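Local coordinates for inositol monophosphatase (Staphylococcus aureus, PDB 5J16), which probably hydrolyses myo-inositol monophosphates to free inositol and phosphate, and is held here with calcium ions and D-myo-inositol-1-phosphate, at residues A[209-214]-A[242-247]; A[52-57]-A[72-77]; A[157-162]-A[202-207]. All coordinates share one frame; numbering follows the deposited sequence.

The substrate and the calcium ions lie between contacts 1 and 2, whose centres are about 19 Å apart and whose nearest atoms approach to about 6 Å. Contact 2 supplies a calcium ligand, Glu73, which also touches the bound D-myo-inositol-1-phosphate; contact 1 brings Arg211 and Leu212 against the same molecule. Contacts 1 and 3 both reach one mixed sheet, in which strand 206-209 lies between 159-161 and 245-251; strand 211-212 follows after the corner at Pro210. They meet where Leu212 CD1 lies 4.1 Å from Tyr207 OH. Contact 3 is the more remote, its centre about 31 Å from that of contact 2, and it borders the second subunit.

Contact 1: A[209-214]-A[242-247]; sequences TPRLQP and SGPNSI
Thr209 and Ile247 lie side by side on the packed face of this strand pair, with Thr209 CG2 3.4 Å from Ile247 CG1. Leu212 closes in on the same isoleucine at about a right angle: its CD2 reaches Ile247 CG1 at 3.4 Å, while Leu212 CB lies against both CG1 and CD1 of Ile247. The isoleucine sets CG1 anti to its carbonyl carbon (chi1 -49°), which brings that branch between threonine and leucine. Phe217 of helix 214-225 packs on both Leu212 and Ile247.

The backbones form an antiparallel pair with a beta bulge. Thr209 faces Ile247 and Leu212 faces Asn245, both as hydrogen-bonded pairs, so two residues on one strand are matched by one, Ser246, on the other. The Leu212 N to Asn245 O bond is short at 2.7 Å and nearly straight (171°), and Asn245 N returns to Leu212 O at 2.9 Å. At the bulge Pro210 turns the chain, and its carbonyl oxygen rests against Ser246 CB. The Ser246 hydroxyl is engaged with Leu234 N.

The other side is looser and more open to solvent. Here two long side chains lie alongside Pro244: the bent Gln213 lays OE1 3.4 Å from Pro244 CB, and the extended Arg211 brings NH2 to 3.6 Å from Pro244 CG. Phe278 touches both Arg211 and Pro244. Arg211 and Leu212 also touch the bound D-myo-inositol-1-phosphate.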
loop_
_atom_site.group_PDB
_atom_site.type_symbol
_atom_site.label_atom_id
_atom_site.label_comp_id
_atom_site.label_asym_id
_atom_site.label_seq_id
_atom_site.Cartn_x
_atom_site.Cartn_y
_atom_site.Cartn_z
ATOM N N THR A 209 -8.872 5.830 -10.642
ATOM C CA THR A 209 -8.458 7.189 -10.334
ATOM C C THR A 209 -9.069 8.131 -11.367
ATOM O O THR A 209 -9.278 7.758 -12.512
ATOM C CB THR A 209 -6.892 7.306 -10.256
ATOM O OG1 THR A 209 -6.479 8.666 -10.111
ATOM C CG2 THR A 209 -6.243 6.750 -11.469
ATOM N N PRO A 210 -9.390 9.342 -10.957
ATOM C CA PRO A 210 -9.960 10.310 -11.888
ATOM C C PRO A 210 -8.934 11.003 -12.801
ATOM O O PRO A 210 -9.308 11.440 -13.869
ATOM C CB PRO A 210 -10.601 11.326 -10.947
ATOM C CG PRO A 210 -9.694 11.318 -9.762
ATOM C CD PRO A 210 -9.363 9.865 -9.576
ATOM N N ARG A 211 -7.674 11.132 -12.389
ATOM C CA ARG A 211 -6.656 11.781 -13.223
ATOM C C ARG A 211 -5.300 11.023 -13.271
ATOM O O ARG A 211 -4.569 10.931 -12.287
ATOM C CB ARG A 211 -6.422 13.230 -12.777
ATOM C CG ARG A 211 -5.557 14.006 -13.771
ATOM C CD ARG A 211 -5.498 15.544 -13.606
ATOM N NE ARG A 211 -5.113 16.149 -14.905
ATOM C CZ ARG A 211 -5.936 16.693 -15.815
ATOM N NH1 ARG A 211 -7.241 16.810 -15.595
ATOM N NH2 ARG A 211 -5.445 17.157 -16.962
ATOM N N LEU A 212 -4.979 10.523 -14.447
ATOM C CA LEU A 212 -3.648 10.116 -14.801
ATOM C C LEU A 212 -3.149 10.738 -16.115
ATOM O O LEU A 212 -3.935 11.034 -17.008
ATOM C CB LEU A 212 -3.656 8.613 -14.924
ATOM C CG LEU A 212 -2.820 7.827 -13.934
ATOM C CD1 LEU A 212 -2.783 8.360 -12.519
ATOM C CD2 LEU A 212 -3.213 6.346 -13.994
ATOM N N GLN A 213 -1.835 10.908 -16.243
ATOM C CA GLN A 213 -1.226 11.278 -17.519
ATOM C C GLN A 213 -0.760 10.018 -18.303
ATOM O O GLN A 213 -0.570 8.931 -17.690
ATOM C CB GLN A 213 -0.073 12.222 -17.276
ATOM C CG GLN A 213 -0.471 13.587 -16.699
ATOM C CD GLN A 213 -1.175 14.521 -17.686
ATOM O OE1 GLN A 213 -2.001 15.320 -17.265
ATOM N NE2 GLN A 213 -0.887 14.410 -18.987
ATOM N N PRO A 214 -0.616 10.131 -19.655
ATOM C CA PRO A 214 -0.127 9.003 -20.436
ATOM C C PRO A 214 1.151 8.334 -19.893
ATOM O O PRO A 214 1.272 7.128 -19.991
ATOM C CB PRO A 214 0.173 9.627 -21.803
ATOM C CG PRO A 214 -0.688 10.813 -21.893
ATOM C CD PRO A 214 -0.695 11.346 -20.483
ATOM N N SER A 242 -2.549 10.008 -26.290
ATOM C CA SER A 242 -2.809 11.410 -26.722
ATOM C C SER A 242 -3.267 12.356 -25.654
ATOM O O SER A 242 -3.326 13.536 -25.905
ATOM C CB SER A 242 -3.838 11.489 -27.886
ATOM O OG SER A 242 -5.000 10.734 -27.590
ATOM N N GLY A 243 -3.626 11.880 -24.473
ATOM C CA GLY A 243 -3.935 12.807 -23.382
ATOM C C GLY A 243 -4.170 12.205 -22.009
ATOM O O GLY A 243 -4.289 11.000 -21.853
ATOM N N PRO A 244 -4.310 13.069 -21.014
ATOM C CA PRO A 244 -4.646 12.601 -19.703
ATOM C C PRO A 244 -6.037 11.988 -19.696
ATOM O O PRO A 244 -6.791 12.226 -20.605
ATOM C CB PRO A 244 -4.635 13.866 -18.847
ATOM C CG PRO A 244 -4.915 14.974 -19.782
ATOM C CD PRO A 244 -4.570 14.505 -21.175
ATOM N N ASN A 245 -6.339 11.194 -18.677
ATOM C CA ASN A 245 -7.633 10.580 -18.536
ATOM C C ASN A 245 -7.845 10.024 -17.115
ATOM O O ASN A 245 -6.908 9.978 -16.319
ATOM C CB ASN A 245 -7.793 9.446 -19.559
ATOM C CG ASN A 245 -9.190 9.411 -20.196
ATOM O OD1 ASN A 245 -10.205 9.888 -19.644
ATOM N ND2 ASN A 245 -9.247 8.805 -21.375
ATOM N N SER A 246 -9.082 9.610 -16.840
ATOM C CA SER A 246 -9.450 8.859 -15.635
ATOM C C SER A 246 -9.217 7.414 -15.992
ATOM O O SER A 246 -8.900 7.133 -17.141
ATOM C CB SER A 246 -10.912 9.121 -15.224
ATOM O OG SER A 246 -11.842 8.626 -16.176
ATOM N N ILE A 247 -9.350 6.521 -15.005
ATOM C CA ILE A 247 -8.844 5.164 -15.074
ATOM C C ILE A 247 -9.758 4.200 -14.351
ATOM O O ILE A 247 -10.076 4.418 -13.202
ATOM C CB ILE A 247 -7.465 5.049 -14.363
ATOM C CG1 ILE A 247 -6.505 6.134 -14.806
ATOM C CG2 ILE A 247 -6.787 3.729 -14.673
ATOM C CD1 ILE A 247 -6.060 6.066 -16.275
#

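Contact 2: A[52-57]-A[72-77]; sequences ATEDFI and GEEGHG. With CA (calcium ion), chain F.
The His76 ring is met at its edge by two carboxylates from helix 48-64. Glu54 OE2 lies in the ring plane and accepts from His76 ND1 at 2.9 Å along an almost straight line (175°), while Asp55 OD1 approaches His76 CE1 at 3.4 Å. The two acids are turned differently: the Glu54 carboxylate plane is oblique to the ring, that of Asp55 almost perpendicular to it. Phe58, further along the helix, stacks with the histidine ring.

This is a His-carboxylate hydrogen bond that ties the helix to the loop after strand 69-72, the loop that carries a calcium ligand of the inositol monophosphatase site. Glu54 does most of the tying. With CG anti to its backbone N (chi1 -169°) and the chain extended beyond it, the side chain runs straight out from the helix and puts one oxygen on each of two partners. OE2 gives the histidine its anti lone pair. Glu54 OE1 is met on its syn side by Glu74 N at 3.1 Å, the donor standing 31° out of the carboxylate plane. Two N-H groups of the loop thus fix the rotation of this buried carboxylate. They probably also stabilise its negative charge, whereas the nearby acid of Glu74 would work against it. Pro92 also packs on Glu54.

Gly72 lies close against the Glu54 carboxylate, its CA 3.4 Å from Glu54 OE2. The loop folds back on itself here, Gly72 N bonding to His76 O.

Glu73 sends its side chain the other way, towards the substrate. Asp91 and the carbonyl oxygen of Ile93 share its calcium ion, which Glu73 OE1 binds at 2.2 Å.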
loop_
_atom_site.group_PDB
_atom_site.type_symbol
_atom_site.label_atom_id
_atom_site.label_comp_id
_atom_site.label_asym_id
_atom_site.label_seq_id
_atom_site.Cartn_x
_atom_site.Cartn_y
_atom_site.Cartn_z
ATOM N N ALA A 52 17.271 14.611 -13.796
ATOM C CA ALA A 52 18.506 13.934 -14.145
ATOM C C ALA A 52 18.201 12.668 -14.915
ATOM O O ALA A 52 18.596 12.557 -16.083
ATOM C CB ALA A 52 19.316 13.612 -12.901
ATOM N N THR A 53 17.484 11.739 -14.260
ATOM C CA THR A 53 16.999 10.490 -14.873
ATOM C C THR A 53 16.220 10.683 -16.178
ATOM O O THR A 53 16.450 9.951 -17.123
ATOM C CB THR A 53 16.125 9.681 -13.908
ATOM O OG1 THR A 53 16.821 9.503 -12.665
ATOM C CG2 THR A 53 15.767 8.318 -14.482
ATOM N N GLU A 54 15.334 11.660 -16.255
ATOM C CA GLU A 54 14.596 11.884 -17.524
ATOM C C GLU A 54 15.542 12.280 -18.663
ATOM O O GLU A 54 15.426 11.744 -19.764
ATOM C CB GLU A 54 13.454 12.923 -17.415
ATOM C CG GLU A 54 12.588 12.884 -18.665
ATOM C CD GLU A 54 11.170 13.415 -18.538
ATOM O OE1 GLU A 54 10.419 13.090 -17.564
ATOM O OE2 GLU A 54 10.799 14.152 -19.482
ATOM N N ASP A 55 16.463 13.209 -18.380
ATOM C CA ASP A 55 17.476 13.655 -19.346
ATOM C C ASP A 55 18.389 12.520 -19.795
ATOM O O ASP A 55 18.663 12.372 -20.988
ATOM C CB ASP A 55 18.309 14.800 -18.764
ATOM C CG ASP A 55 17.524 16.096 -18.674
ATOM O OD1 ASP A 55 16.427 16.194 -19.290
ATOM O OD2 ASP A 55 18.002 17.020 -17.983
ATOM N N PHE A 56 18.842 11.710 -18.849
ATOM C CA PHE A 56 19.568 10.511 -19.205
ATOM C C PHE A 56 18.812 9.659 -20.229
ATOM O O PHE A 56 19.383 9.283 -21.231
ATOM C CB PHE A 56 19.893 9.691 -17.948
ATOM C CG PHE A 56 20.491 8.340 -18.246
ATOM C CD1 PHE A 56 21.783 8.241 -18.784
ATOM C CD2 PHE A 56 19.779 7.185 -18.015
ATOM C CE1 PHE A 56 22.349 6.999 -19.055
ATOM C CE2 PHE A 56 20.316 5.950 -18.312
ATOM C CZ PHE A 56 21.610 5.850 -18.809
ATOM N N ILE A 57 17.539 9.350 -19.969
ATOM C CA ILE A 57 16.720 8.461 -20.826
ATOM C C ILE A 57 16.444 9.095 -22.190
ATOM O O ILE A 57 16.596 8.432 -23.227
ATOM C CB ILE A 57 15.379 8.054 -20.122
ATOM C CG1 ILE A 57 15.686 7.161 -18.903
ATOM C CG2 ILE A 57 14.438 7.301 -21.066
ATOM C CD1 ILE A 57 14.580 7.048 -17.874
ATOM N N GLY A 72 7.543 12.839 -22.162
ATOM C CA GLY A 72 7.960 12.777 -20.765
ATOM C C GLY A 72 7.234 13.757 -19.873
ATOM O O GLY A 72 6.769 14.797 -20.346
ATOM N N GLU A 73 7.162 13.444 -18.571
ATOM C CA GLU A 73 6.452 14.319 -17.629
ATOM C C GLU A 73 7.221 15.585 -17.343
ATOM O O GLU A 73 6.664 16.678 -17.458
ATOM C CB GLU A 73 6.014 13.588 -16.352
ATOM C CG GLU A 73 6.828 13.700 -15.068
ATOM C CD GLU A 73 5.921 13.805 -13.863
ATOM O OE1 GLU A 73 5.858 12.826 -13.095
ATOM O OE2 GLU A 73 5.257 14.860 -13.719
ATOM N N GLU A 74 8.511 15.436 -17.030
ATOM C CA GLU A 74 9.398 16.581 -16.733
ATOM C C GLU A 74 9.866 17.322 -18.013
ATOM O O GLU A 74 10.982 17.854 -18.057
ATOM C CB GLU A 74 10.586 16.160 -15.823
ATOM C CG GLU A 74 10.464 16.594 -14.362
ATOM C CD GLU A 74 9.419 15.818 -13.576
ATOM O OE1 GLU A 74 9.440 14.568 -13.616
ATOM O OE2 GLU A 74 8.590 16.455 -12.888
ATOM N N GLY A 75 9.022 17.316 -19.055
ATOM C CA GLY A 75 9.026 18.350 -20.074
ATOM C C GLY A 75 9.665 17.967 -21.379
ATOM O O GLY A 75 10.520 18.690 -21.892
ATOM N N HIS A 76 9.267 16.824 -21.926
ATOM C CA HIS A 76 9.672 16.425 -23.277
ATOM C C HIS A 76 8.434 15.993 -24.041
ATOM O O HIS A 76 7.634 15.218 -23.539
ATOM C CB HIS A 76 10.674 15.270 -23.248
ATOM C CG HIS A 76 12.034 15.652 -22.756
ATOM N ND1 HIS A 76 12.445 15.437 -21.454
ATOM C CD2 HIS A 76 13.088 16.206 -23.397
ATOM C CE1 HIS A 76 13.688 15.856 -21.310
ATOM N NE2 HIS A 76 14.102 16.326 -22.473
ATOM N N GLY A 77 8.274 16.505 -25.255
ATOM C CA GLY A 77 7.201 16.037 -26.161
ATOM C C GLY A 77 5.734 16.438 -25.964
ATOM O O GLY A 77 4.867 15.876 -26.636
HETATM CA CA CA F . 7.255 11.463 -12.089
#

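Contact 3: A[157-162]-A[202-207]; sequences QSIIGI and GNLEAY
Glu205 reaches across to Ser158 and Ile159, and its side chain can be followed atom by atom. Glu205 CB rests 3.5 Å from Ser158 OG, and CG stays against the same serine, whose hydroxyl is hydrogen-bonded to Asn154 O. The chain then bends at chi2 (74°), carrying CD towards the backbone of Ile159. At the tip, Glu205 OE1 takes the N-H of Ile159 N at 2.6 Å, on its anti side with the donor 28° out of the carboxylate plane. OE2 turns to the dimer partner and pairs with His101 ND1 of the second subunit. The two residues are also joined in the reverse sense, Glu205 N giving to Ile159 O at 3.1 Å, so the glutamate grips this residue by both its N-H and its carbonyl.

Further along, the parallel bridges follow, Ile160 with Ala206 and Gly161 with Tyr207. Gly161 N bonds to Ala206 O at 2.7 Å, and Ile160 CG2 packs on Ala206 CB. Leu204 crosses Ile159 at about a right angle, and Leu204 CD1 lies 3.9 Å from Gly161 CA. Tyr207 CD1 sits 3.4 Å from the carbonyl oxygen of Gly161.

Strands 159-161 and 206-209 run parallel, with the helices of the connecting segment between them in sequence, in the mixed sheet of the C-terminal half of the inositol monophosphatase fold.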
loop_
_atom_site.group_PDB
_atom_site.type_symbol
_atom_site.label_atom_id
_atom_site.label_comp_id
_atom_site.label_asym_id
_atom_site.label_seq_id
_atom_site.Cartn_x
_atom_site.Cartn_y
_atom_site.Cartn_z
ATOM N N GLN A 157 -16.003 -9.740 -3.653
ATOM C CA GLN A 157 -14.817 -10.518 -3.224
ATOM C C GLN A 157 -13.491 -9.963 -3.815
ATOM O O GLN A 157 -12.558 -10.712 -4.082
ATOM C CB GLN A 157 -15.007 -12.045 -3.483
ATOM C CG GLN A 157 -15.511 -12.878 -2.276
ATOM C CD GLN A 157 -14.716 -12.723 -0.922
ATOM O OE1 GLN A 157 -15.313 -12.711 0.174
ATOM N NE2 GLN A 157 -13.383 -12.607 -0.998
ATOM N N SER A 158 -13.422 -8.639 -3.983
ATOM C CA SER A 158 -12.310 -7.986 -4.674
ATOM C C SER A 158 -11.673 -6.915 -3.763
ATOM O O SER A 158 -12.368 -6.146 -3.133
ATOM C CB SER A 158 -12.800 -7.323 -5.977
ATOM O OG SER A 158 -13.100 -8.239 -7.011
ATOM N N ILE A 159 -10.350 -6.866 -3.736
ATOM C CA ILE A 159 -9.560 -5.773 -3.119
ATOM C C ILE A 159 -9.361 -4.749 -4.235
ATOM O O ILE A 159 -8.851 -5.118 -5.305
ATOM C CB ILE A 159 -8.148 -6.247 -2.626
ATOM C CG1 ILE A 159 -8.190 -7.559 -1.848
ATOM C CG2 ILE A 159 -7.514 -5.220 -1.719
ATOM C CD1 ILE A 159 -9.115 -7.559 -0.658
ATOM N N ILE A 160 -9.765 -3.496 -4.015
ATOM C CA ILE A 160 -9.609 -2.447 -5.052
ATOM C C ILE A 160 -8.581 -1.395 -4.664
ATOM O O ILE A 160 -8.452 -1.059 -3.484
ATOM C CB ILE A 160 -10.920 -1.707 -5.403
ATOM C CG1 ILE A 160 -11.564 -1.083 -4.171
ATOM C CG2 ILE A 160 -11.868 -2.654 -6.121
ATOM C CD1 ILE A 160 -12.919 -0.469 -4.438
ATOM N N GLY A 161 -7.859 -0.890 -5.664
ATOM C CA GLY A 161 -6.882 0.165 -5.477
ATOM C C GLY A 161 -7.580 1.491 -5.636
ATOM O O GLY A 161 -8.035 1.822 -6.725
ATOM N N ILE A 162 -7.678 2.255 -4.549
ATOM C CA ILE A 162 -8.157 3.618 -4.619
ATOM C C ILE A 162 -7.728 4.481 -3.461
ATOM O O ILE A 162 -7.909 4.143 -2.307
ATOM C CB ILE A 162 -9.691 3.637 -4.691
ATOM C CG1 ILE A 162 -10.199 5.035 -5.019
ATOM C CG2 ILE A 162 -10.325 3.069 -3.433
ATOM C CD1 ILE A 162 -11.708 5.049 -5.189
ATOM N N GLY A 202 -2.280 -9.798 -10.265
ATOM C CA GLY A 202 -3.291 -10.317 -9.311
ATOM C C GLY A 202 -3.222 -9.837 -7.848
ATOM O O GLY A 202 -3.968 -10.310 -7.021
ATOM N N ASN A 203 -2.354 -8.903 -7.502
ATOM C CA ASN A 203 -2.349 -8.360 -6.128
ATOM C C ASN A 203 -3.546 -7.480 -5.787
ATOM O O ASN A 203 -3.911 -7.360 -4.626
ATOM C CB ASN A 203 -1.089 -7.534 -5.877
ATOM C CG ASN A 203 -0.131 -8.217 -4.931
ATOM O OD1 ASN A 203 0.211 -9.417 -5.080
ATOM N ND2 ASN A 203 0.329 -7.448 -3.942
ATOM N N LEU A 204 -4.074 -6.797 -6.785
ATOM C CA LEU A 204 -5.341 -6.110 -6.680
ATOM C C LEU A 204 -6.228 -6.614 -7.818
ATOM O O LEU A 204 -5.758 -6.868 -8.936
ATOM C CB LEU A 204 -5.142 -4.592 -6.843
ATOM C CG LEU A 204 -4.316 -3.842 -5.787
ATOM C CD1 LEU A 204 -4.038 -2.439 -6.268
ATOM C CD2 LEU A 204 -5.089 -3.825 -4.479
ATOM N N GLU A 205 -7.517 -6.736 -7.541
ATOM C CA GLU A 205 -8.478 -7.106 -8.576
ATOM C C GLU A 205 -8.795 -5.892 -9.481
ATOM O O GLU A 205 -8.944 -6.068 -10.702
ATOM C CB GLU A 205 -9.732 -7.770 -7.965
ATOM C CG GLU A 205 -9.513 -9.191 -7.418
ATOM C CD GLU A 205 -8.742 -9.288 -6.094
ATOM O OE1 GLU A 205 -8.803 -8.364 -5.272
ATOM O OE2 GLU A 205 -8.069 -10.313 -5.838
ATOM N N ALA A 206 -8.830 -4.681 -8.915
ATOM C CA ALA A 206 -9.078 -3.460 -9.699
ATOM C C ALA A 206 -8.331 -2.240 -9.138
ATOM O O ALA A 206 -7.847 -2.291 -8.028
ATOM C CB ALA A 206 -10.573 -3.181 -9.802
ATOM N N TYR A 207 -8.232 -1.163 -9.919
ATOM C CA TYR A 207 -7.611 0.090 -9.485
ATOM C C TYR A 207 -8.282 1.222 -10.208
ATOM O O TYR A 207 -8.693 1.059 -11.347
ATOM C CB TYR A 207 -6.129 0.081 -9.795
ATOM C CG TYR A 207 -5.451 1.456 -9.837
ATOM C CD1 TYR A 207 -5.328 2.244 -8.698
ATOM C CD2 TYR A 207 -4.930 1.949 -11.013
ATOM C CE1 TYR A 207 -4.695 3.487 -8.738
ATOM C CE2 TYR A 207 -4.316 3.188 -11.067
ATOM C CZ TYR A 207 -4.189 3.955 -9.936
ATOM O OH TYR A 207 -3.543 5.175 -10.042
#